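Local coordinates for Non-structural polyprotein (Sindbis virus, PDB 4GUA) that forms the uncleaved nsP2-nsP3 part of the alphavirus replication polyprotein, joining a cysteine protease, a macro domain and a zinc-binding domain, at residues A[277-289]-A[508-520]. Residues are numbered along the deposited sequence; the frame is centred on the assembly and turned at random.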
ATOM      1  N   SER A 277       0.564  -8.931   5.142  1.00 47.46           N
ATOM      2  CA  SER A 277       1.167  -7.814   5.849  1.00 43.80           C
ATOM      3  C   SER A 277       0.793  -6.481   5.208  1.00 44.97           C
ATOM      4  O   SER A 277       0.480  -5.526   5.915  1.00 48.35           O
ATOM      5  CB  SER A 277       2.689  -7.960   5.915  1.00 50.06           C
ATOM      6  OG  SER A 277       3.076  -8.797   6.994  1.00 57.64           O
ATOM      7  N   GLU A 278       0.819  -6.411   3.879  1.00 47.05           N
ATOM      8  CA  GLU A 278       0.501  -5.164   3.185  1.00 51.68           C
ATOM      9  C   GLU A 278      -0.978  -4.796   3.334  1.00 58.26           C
ATOM     10  O   GLU A 278      -1.329  -3.616   3.445  1.00 59.59           O
ATOM     11  CB  GLU A 278       0.874  -5.232   1.704  1.00 52.49           C
ATOM     12  CG  GLU A 278       0.546  -3.930   0.959  1.00 56.02           C
ATOM     13  CD  GLU A 278       1.091  -3.877  -0.462  1.00 61.14           C
ATOM     14  OE1 GLU A 278       1.796  -4.820  -0.895  1.00 58.28           O
ATOM     15  OE2 GLU A 278       0.804  -2.879  -1.152  1.00 68.33           O
ATOM     16  N   ASP A 279      -1.848  -5.801   3.327  1.00 58.77           N
ATOM     17  CA  ASP A 279      -3.272  -5.546   3.464  1.00 63.11           C
ATOM     18  C   ASP A 279      -3.534  -4.966   4.843  1.00 56.89           C
ATOM     19  O   ASP A 279      -4.374  -4.077   5.009  1.00 59.74           O
ATOM     20  CB  ASP A 279      -4.086  -6.827   3.297  1.00 70.18           C
ATOM     21  CG  ASP A 279      -4.127  -7.323   1.865  1.00 75.38           C
ATOM     22  OD1 ASP A 279      -3.717  -6.578   0.944  1.00 81.08           O
ATOM     23  OD2 ASP A 279      -4.589  -8.467   1.667  1.00 72.81           O
ATOM     24  N   VAL A 280      -2.806  -5.484   5.828  1.00 49.87           N
ATOM     25  CA  VAL A 280      -2.958  -5.059   7.215  1.00 50.88           C
ATOM     26  C   VAL A 280      -2.462  -3.644   7.428  1.00 52.94           C
ATOM     27  O   VAL A 280      -3.113  -2.835   8.078  1.00 56.81           O
ATOM     28  CB  VAL A 280      -2.169  -5.950   8.170  1.00 47.59           C
ATOM     29  CG1 VAL A 280      -2.171  -5.333   9.567  1.00 41.68           C
ATOM     30  CG2 VAL A 280      -2.764  -7.350   8.204  1.00 49.23           C
ATOM     31  N   VAL A 281      -1.276  -3.369   6.909  1.00 50.68           N
ATOM     32  CA  VAL A 281      -0.658  -2.071   7.069  1.00 48.50           C
ATOM     33  C   VAL A 281      -1.494  -1.033   6.333  1.00 52.19           C
ATOM     34  O   VAL A 281      -1.550   0.125   6.738  1.00 55.92           O
ATOM     35  CB  VAL A 281       0.792  -2.089   6.555  1.00 44.60           C
ATOM     36  CG1 VAL A 281       1.338  -0.680   6.415  1.00 41.25           C
ATOM     37  CG2 VAL A 281       1.658  -2.895   7.507  1.00 46.41           C
ATOM     38  N   THR A 282      -2.150  -1.448   5.256  1.00 51.61           N
ATOM     39  CA  THR A 282      -2.985  -0.530   4.490  1.00 55.54           C
ATOM     40  C   THR A 282      -4.250  -0.167   5.269  1.00 58.32           C
ATOM     41  O   THR A 282      -4.618   1.003   5.370  1.00 62.39           O
ATOM     42  CB  THR A 282      -3.381  -1.127   3.132  1.00 51.85           C
ATOM     43  OG1 THR A 282      -2.217  -1.277   2.320  1.00 47.73           O
ATOM     44  CG2 THR A 282      -4.364  -0.224   2.419  1.00 55.76           C
ATOM     45  N   ALA A 283      -4.929  -1.172   5.806  1.00 57.32           N
ATOM     46  CA  ALA A 283      -6.140  -0.932   6.586  1.00 50.79           C
ATOM     47  C   ALA A 283      -5.813  -0.066   7.795  1.00 52.32           C
ATOM     48  O   ALA A 283      -6.557   0.845   8.154  1.00 53.30           O
ATOM     49  CB  ALA A 283      -6.741  -2.245   7.033  1.00 42.12           C
ATOM     50  N   LEU A 284      -4.673  -0.356   8.406  1.00 55.56           N
ATOM     51  CA  LEU A 284      -4.235   0.342   9.602  1.00 58.29           C
ATOM     52  C   LEU A 284      -3.918   1.785   9.246  1.00 57.52           C
ATOM     53  O   LEU A 284      -4.254   2.711   9.979  1.00 58.06           O
ATOM     54  CB  LEU A 284      -3.002  -0.358  10.171  1.00 53.49           C
ATOM     55  CG  LEU A 284      -2.531   0.076  11.554  1.00 54.57           C
ATOM     56  CD1 LEU A 284      -3.664   0.112  12.562  1.00 57.12           C
ATOM     57  CD2 LEU A 284      -1.460  -0.882  12.006  1.00 58.22           C
ATOM     58  N   ALA A 285      -3.281   1.960   8.097  1.00 57.79           N
ATOM     59  CA  ALA A 285      -2.849   3.270   7.636  1.00 57.65           C
ATOM     60  C   ALA A 285      -4.052   4.143   7.294  1.00 58.68           C
ATOM     61  O   ALA A 285      -4.008   5.361   7.443  1.00 61.27           O
ATOM     62  CB  ALA A 285      -1.955   3.123   6.426  1.00 51.53           C
ATOM     63  N   ARG A 286      -5.122   3.521   6.816  1.00 57.36           N
ATOM     64  CA  ARG A 286      -6.309   4.270   6.438  1.00 61.65           C
ATOM     65  C   ARG A 286      -6.827   5.091   7.632  1.00 65.28           C
ATOM     66  O   ARG A 286      -7.498   6.112   7.456  1.00 63.54           O
ATOM     67  CB  ARG A 286      -7.412   3.334   5.908  1.00 63.12           C
ATOM     68  CG  ARG A 286      -7.754   3.618   4.454  1.00 65.87           C
ATOM     69  CD  ARG A 286      -8.902   2.793   3.847  1.00 74.85           C
ATOM     70  NE  ARG A 286      -9.273   1.554   4.529  1.00 75.77           N
ATOM     71  CZ  ARG A 286      -8.752   0.358   4.265  1.00 74.54           C
ATOM     72  NH1 ARG A 286      -7.794   0.222   3.356  1.00 82.15           N
ATOM     73  NH2 ARG A 286      -9.176  -0.708   4.928  1.00 61.74           N
ATOM     74  N   LYS A 287      -6.508   4.645   8.845  1.00 63.78           N
ATOM     75  CA  LYS A 287      -6.991   5.300  10.062  1.00 60.80           C
ATOM     76  C   LYS A 287      -6.194   6.538  10.485  1.00 61.46           C
ATOM     77  O   LYS A 287      -6.581   7.226  11.435  1.00 64.51           O
ATOM     78  CB  LYS A 287      -6.993   4.303  11.223  1.00 58.98           C
ATOM     79  CG  LYS A 287      -7.881   3.102  11.004  1.00 57.72           C
ATOM     80  CD  LYS A 287      -7.832   2.141  12.176  1.00 56.78           C
ATOM     81  CE  LYS A 287      -8.677   0.900  11.907  1.00 57.62           C
ATOM     82  NZ  LYS A 287     -10.090   1.228  11.589  1.00 55.23           N
ATOM     83  N   PHE A 288      -5.089   6.820   9.798  1.00 56.83           N
ATOM     84  CA  PHE A 288      -4.185   7.906  10.201  1.00 51.13           C
ATOM     85  C   PHE A 288      -3.961   8.914   9.090  1.00 51.52           C
ATOM     86  O   PHE A 288      -4.074   8.589   7.910  1.00 58.70           O
ATOM     87  CB  PHE A 288      -2.834   7.346  10.648  1.00 50.38           C
ATOM     88  CG  PHE A 288      -2.900   6.525  11.901  1.00 51.45           C
ATOM     89  CD1 PHE A 288      -3.289   5.193  11.856  1.00 50.61           C
ATOM     90  CD2 PHE A 288      -2.557   7.080  13.122  1.00 47.29           C
ATOM     91  CE1 PHE A 288      -3.350   4.433  13.010  1.00 52.37           C
ATOM     92  CE2 PHE A 288      -2.612   6.327  14.280  1.00 51.92           C
ATOM     93  CZ  PHE A 288      -3.010   5.002  14.227  1.00 54.22           C
ATOM     94  N   VAL A 289      -3.629  10.140   9.482  1.00 55.76           N
ATOM     95  CA  VAL A 289      -3.372  11.216   8.532  1.00 59.28           C
ATOM     96  C   VAL A 289      -2.102  10.935   7.733  1.00 60.04           C
ATOM     97  O   VAL A 289      -2.078  11.083   6.510  1.00 62.89           O
ATOM     98  CB  VAL A 289      -3.208  12.569   9.261  1.00 64.49           C
ATOM     99  CG1 VAL A 289      -2.962  13.679   8.266  1.00 64.46           C
ATOM    100  CG2 VAL A 289      -4.441  12.884  10.081  1.00 66.41           C
ATOM    101  N   LYS A 508     -13.458  10.117  13.538  1.00 69.91           N
ATOM    102  CA  LYS A 508     -14.489  10.256  12.518  1.00 77.31           C
ATOM    103  C   LYS A 508     -15.406   9.028  12.503  1.00 77.63           C
ATOM    104  O   LYS A 508     -16.495   9.058  11.933  1.00 77.34           O
ATOM    105  CB  LYS A 508     -13.849  10.477  11.146  1.00 79.09           C
ATOM    106  CG  LYS A 508     -13.002  11.740  11.065  1.00 82.34           C
ATOM    107  CD  LYS A 508     -12.924  12.280   9.646  1.00 87.48           C
ATOM    108  CE  LYS A 508     -11.774  11.668   8.875  1.00 94.13           C
ATOM    109  NZ  LYS A 508     -11.687  12.194   7.480  1.00100.23           N
ATOM    110  N   ASP A 509     -14.952   7.954  13.145  1.00 75.18           N
ATOM    111  CA  ASP A 509     -15.757   6.762  13.363  1.00 69.13           C
ATOM    112  C   ASP A 509     -15.224   6.051  14.601  1.00 73.04           C
ATOM    113  O   ASP A 509     -14.033   6.126  14.900  1.00 71.02           O
ATOM    114  CB  ASP A 509     -15.702   5.836  12.148  1.00 70.90           C
ATOM    115  CG  ASP A 509     -16.698   4.687  12.241  1.00 77.42           C
ATOM    116  OD1 ASP A 509     -17.891   4.902  11.936  1.00 81.23           O
ATOM    117  OD2 ASP A 509     -16.289   3.566  12.610  1.00 76.45           O
ATOM    118  N   GLU A 510     -16.100   5.382  15.339  1.00 80.90           N
ATOM    119  CA  GLU A 510     -15.679   4.729  16.570  1.00 82.97           C
ATOM    120  C   GLU A 510     -15.317   3.251  16.405  1.00 79.03           C
ATOM    121  O   GLU A 510     -14.819   2.634  17.343  1.00 77.72           O
ATOM    122  CB  GLU A 510     -16.732   4.921  17.659  1.00 89.46           C
ATOM    123  CG  GLU A 510     -16.512   6.195  18.455  1.00 97.19           C
ATOM    124  CD  GLU A 510     -17.362   6.265  19.709  1.00111.19           C
ATOM    125  OE1 GLU A 510     -18.423   5.598  19.766  1.00110.08           O
ATOM    126  OE2 GLU A 510     -16.958   6.988  20.646  1.00119.01           O
ATOM    127  N   ASP A 511     -15.560   2.676  15.229  1.00 81.08           N
ATOM    128  CA  ASP A 511     -15.252   1.260  15.023  1.00 82.17           C
ATOM    129  C   ASP A 511     -13.785   1.080  14.646  1.00 78.02           C
ATOM    130  O   ASP A 511     -13.334   1.498  13.580  1.00 74.33           O
ATOM    131  CB  ASP A 511     -16.142   0.652  13.939  1.00 82.78           C
ATOM    132  CG  ASP A 511     -16.044  -0.864  13.891  1.00 81.67           C
ATOM    133  OD1 ASP A 511     -15.057  -1.415  14.429  1.00 75.63           O
ATOM    134  OD2 ASP A 511     -16.956  -1.504  13.324  1.00 85.09           O
ATOM    135  N   MET A 512     -13.061   0.411  15.533  1.00 74.96           N
ATOM    136  CA  MET A 512     -11.612   0.366  15.481  1.00 67.31           C
ATOM    137  C   MET A 512     -11.059  -0.886  14.804  1.00 65.18           C
ATOM    138  O   MET A 512      -9.847  -1.089  14.775  1.00 63.50           O
ATOM    139  CB  MET A 512     -11.059   0.489  16.903  1.00 67.86           C
ATOM    140  CG  MET A 512      -9.952   1.513  17.049  1.00 74.24           C
ATOM    141  SD  MET A 512     -10.396   3.170  16.481  1.00 77.85           S
ATOM    142  CE  MET A 512      -9.876   4.161  17.877  1.00 91.23           C
ATOM    143  N   GLU A 513     -11.932  -1.735  14.276  1.00 71.88           N
ATOM    144  CA  GLU A 513     -11.481  -2.980  13.669  1.00 79.07           C
ATOM    145  C   GLU A 513     -10.611  -2.663  12.441  1.00 75.38           C
ATOM    146  O   GLU A 513     -10.854  -1.684  11.725  1.00 74.04           O
ATOM    147  CB  GLU A 513     -12.678  -3.868  13.299  1.00 88.18           C
ATOM    148  CG  GLU A 513     -12.434  -5.377  13.497  1.00 98.15           C
ATOM    149  CD  GLU A 513     -12.565  -5.832  14.981  1.00101.11           C
ATOM    150  OE1 GLU A 513     -13.343  -5.210  15.748  1.00 98.70           O
ATOM    151  OE2 GLU A 513     -11.859  -6.790  15.386  1.00 95.03           O
ATOM    152  N   ILE A 514      -9.599  -3.491  12.202  1.00 63.06           N
ATOM    153  CA  ILE A 514      -8.764  -3.352  11.017  1.00 53.00           C
ATOM    154  C   ILE A 514      -9.228  -4.367   9.983  1.00 54.11           C
ATOM    155  O   ILE A 514      -8.917  -5.554  10.096  1.00 55.61           O
ATOM    156  CB  ILE A 514      -7.293  -3.680  11.383  1.00 50.30           C
ATOM    157  CG1 ILE A 514      -6.784  -2.709  12.447  1.00 49.65           C
ATOM    158  CG2 ILE A 514      -6.390  -3.642  10.162  1.00 47.83           C
ATOM    159  CD1 ILE A 514      -5.507  -3.161  13.115  1.00 47.63           C
ATOM    160  N   ASP A 515      -9.913  -3.918   8.935  1.00 56.01           N
ATOM    161  CA  ASP A 515     -10.418  -4.877   7.963  1.00 63.62           C
ATOM    162  C   ASP A 515      -9.453  -4.899   6.796  1.00 59.70           C
ATOM    163  O   ASP A 515      -9.472  -4.021   5.942  1.00 60.27           O
ATOM    164  CB  ASP A 515     -11.814  -4.466   7.480  1.00 71.19           C
ATOM    165  CG  ASP A 515     -12.553  -5.598   6.781  1.00 76.64           C
ATOM    166  OD1 ASP A 515     -11.930  -6.647   6.517  1.00 80.11           O
ATOM    167  OD2 ASP A 515     -13.764  -5.440   6.504  1.00 74.90           O
ATOM    168  N   ASP A 516      -8.632  -5.943   6.749  1.00 59.83           N
ATOM    169  CA  ASP A 516      -7.601  -6.044   5.729  1.00 54.40           C
ATOM    170  C   ASP A 516      -8.083  -6.797   4.493  1.00 56.14           C
ATOM    171  O   ASP A 516      -7.401  -6.798   3.470  1.00 61.00           O
ATOM    172  CB  ASP A 516      -6.343  -6.692   6.305  1.00 48.82           C
ATOM    173  CG  ASP A 516      -6.631  -7.984   7.032  1.00 57.44           C
ATOM    174  OD1 ASP A 516      -7.763  -8.161   7.528  1.00 67.00           O
ATOM    175  OD2 ASP A 516      -5.711  -8.820   7.133  1.00 59.89           O
ATOM    176  N   GLU A 517      -9.250  -7.434   4.583  1.00 59.12           N
ATOM    177  CA  GLU A 517      -9.841  -8.106   3.426  1.00 58.99           C
ATOM    178  C   GLU A 517     -10.627  -7.134   2.542  1.00 59.21           C
ATOM    179  O   GLU A 517     -10.614  -7.257   1.315  1.00 65.91           O
ATOM    180  CB  GLU A 517     -10.705  -9.287   3.855  1.00 62.42           C
ATOM    181  CG  GLU A 517     -12.105  -8.914   4.329  1.00 87.80           C
ATOM    182  CD  GLU A 517     -13.181  -9.900   3.899  1.00 95.92           C
ATOM    183  OE1 GLU A 517     -12.863 -10.903   3.215  1.00 92.55           O
ATOM    184  OE2 GLU A 517     -14.352  -9.672   4.269  1.00 97.83           O
ATOM    185  N   LEU A 518     -11.256  -6.134   3.151  1.00 50.54           N
ATOM    186  CA  LEU A 518     -12.214  -5.290   2.435  1.00 51.18           C
ATOM    187  C   LEU A 518     -11.629  -4.594   1.210  1.00 53.63           C
ATOM    188  O   LEU A 518     -10.562  -3.981   1.264  1.00 60.82           O
ATOM    189  CB  LEU A 518     -12.796  -4.225   3.368  1.00 53.28           C
ATOM    190  CG  LEU A 518     -14.015  -3.466   2.832  1.00 55.78           C
ATOM    191  CD1 LEU A 518     -15.180  -4.412   2.550  1.00 53.37           C
ATOM    192  CD2 LEU A 518     -14.431  -2.385   3.807  1.00 56.20           C
ATOM    193  N   VAL A 519     -12.351  -4.710   0.102  1.00 58.84           N
ATOM    194  CA  VAL A 519     -11.982  -4.055  -1.144  1.00 60.84           C
ATOM    195  C   VAL A 519     -12.976  -2.955  -1.495  1.00 56.56           C
ATOM    196  O   VAL A 519     -14.182  -3.149  -1.420  1.00 55.54           O
ATOM    197  CB  VAL A 519     -11.955  -5.051  -2.302  1.00 57.32           C
ATOM    198  CG1 VAL A 519     -11.743  -4.310  -3.615  1.00 58.28           C
ATOM    199  CG2 VAL A 519     -10.868  -6.084  -2.077  1.00 53.91           C
ATOM    200  N   TRP A 520     -12.462  -1.793  -1.870  1.00 53.08           N
ATOM    201  CA  TRP A 520     -13.311  -0.681  -2.248  1.00 57.99           C
ATOM    202  C   TRP A 520     -13.675  -0.809  -3.722  1.00 64.58           C
ATOM    203  O   TRP A 520     -12.799  -0.842  -4.577  1.00 68.28           O
ATOM    204  CB  TRP A 520     -12.573   0.627  -1.975  1.00 60.02           C
ATOM    205  CG  TRP A 520     -13.418   1.860  -2.064  1.00 66.05           C
ATOM    206  CD1 TRP A 520     -14.567   2.026  -2.778  1.00 64.32           C
ATOM    207  CD2 TRP A 520     -13.163   3.114  -1.419  1.00 70.00           C
ATOM    208  NE1 TRP A 520     -15.043   3.304  -2.618  1.00 65.14           N
ATOM    209  CE2 TRP A 520     -14.200   3.991  -1.787  1.00 68.12           C
ATOM    210  CE3 TRP A 520     -12.159   3.579  -0.565  1.00 68.45           C
ATOM    211  CZ2 TRP A 520     -14.262   5.304  -1.331  1.00 71.74           C
ATOM    212  CZ3 TRP A 520     -12.223   4.884  -0.114  1.00 66.91           C
ATOM    213  CH2 TRP A 520     -13.266   5.730  -0.496  1.00 68.24           C
TER
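I514 and A283 meet at the middle of the contact, where the loop 508-518 runs along one side of helix 275-286. CG2 of I514 lies 3.4 Å from CB of A283, while its other branch carries CD1 to within 3.8 Å of CD1 of L284, the two side chains crossing at a slant. CG2 also comes within 4.0 Å of the backbone O of V280, one turn earlier. Further along, the backbones draw close at D279 and D516, where CB of D279 is 3.3 Å from the backbone O of D516. The methyl CG2 of V280 lies alongside the D516 carboxylate, 3.5 Å from OD2.

Polar contacts gather around R286 and K287. K287 extends its chain, CG anti to the carbonyl carbon, and bends at the last torsion (chi4 -57°), which brings NZ to O of E513 in a 3.0 Å hydrogen bond. The ammonium sits above that carbonyl plane, with a C=O...N angle of 138°; NZ also bonds to N314. The loop is shaped here by an Asx turn in which OD1 of D511 accepts from N of E513, following another such turn at D509. At R286, the guanidinium brings its edge toward O of D515, 3.5 Å from NH2.

The acidic groups of D279 and D516 are not in contact and have separate basic partners: R275 and K539 form salt bridges with D279, and K249 with D516. Helix 237-257 packs beside V281, L284 and M512, and strand 305-312 touches L284 and K287. The nsP3 loop runs alongside helix 275-286, opposite to it in chain direction, before continuing into strand 519-520, which pairs with strand 533-534. The helix leads into edge strand 288-294 of a seven-stranded mixed sheet with strand order 3-2-1-4-5-7-6, as in Rossmann-like methyltransferases and consistent with the methyltransferase-like domain of nsP2, so the contact joins nsP2 to nsP3.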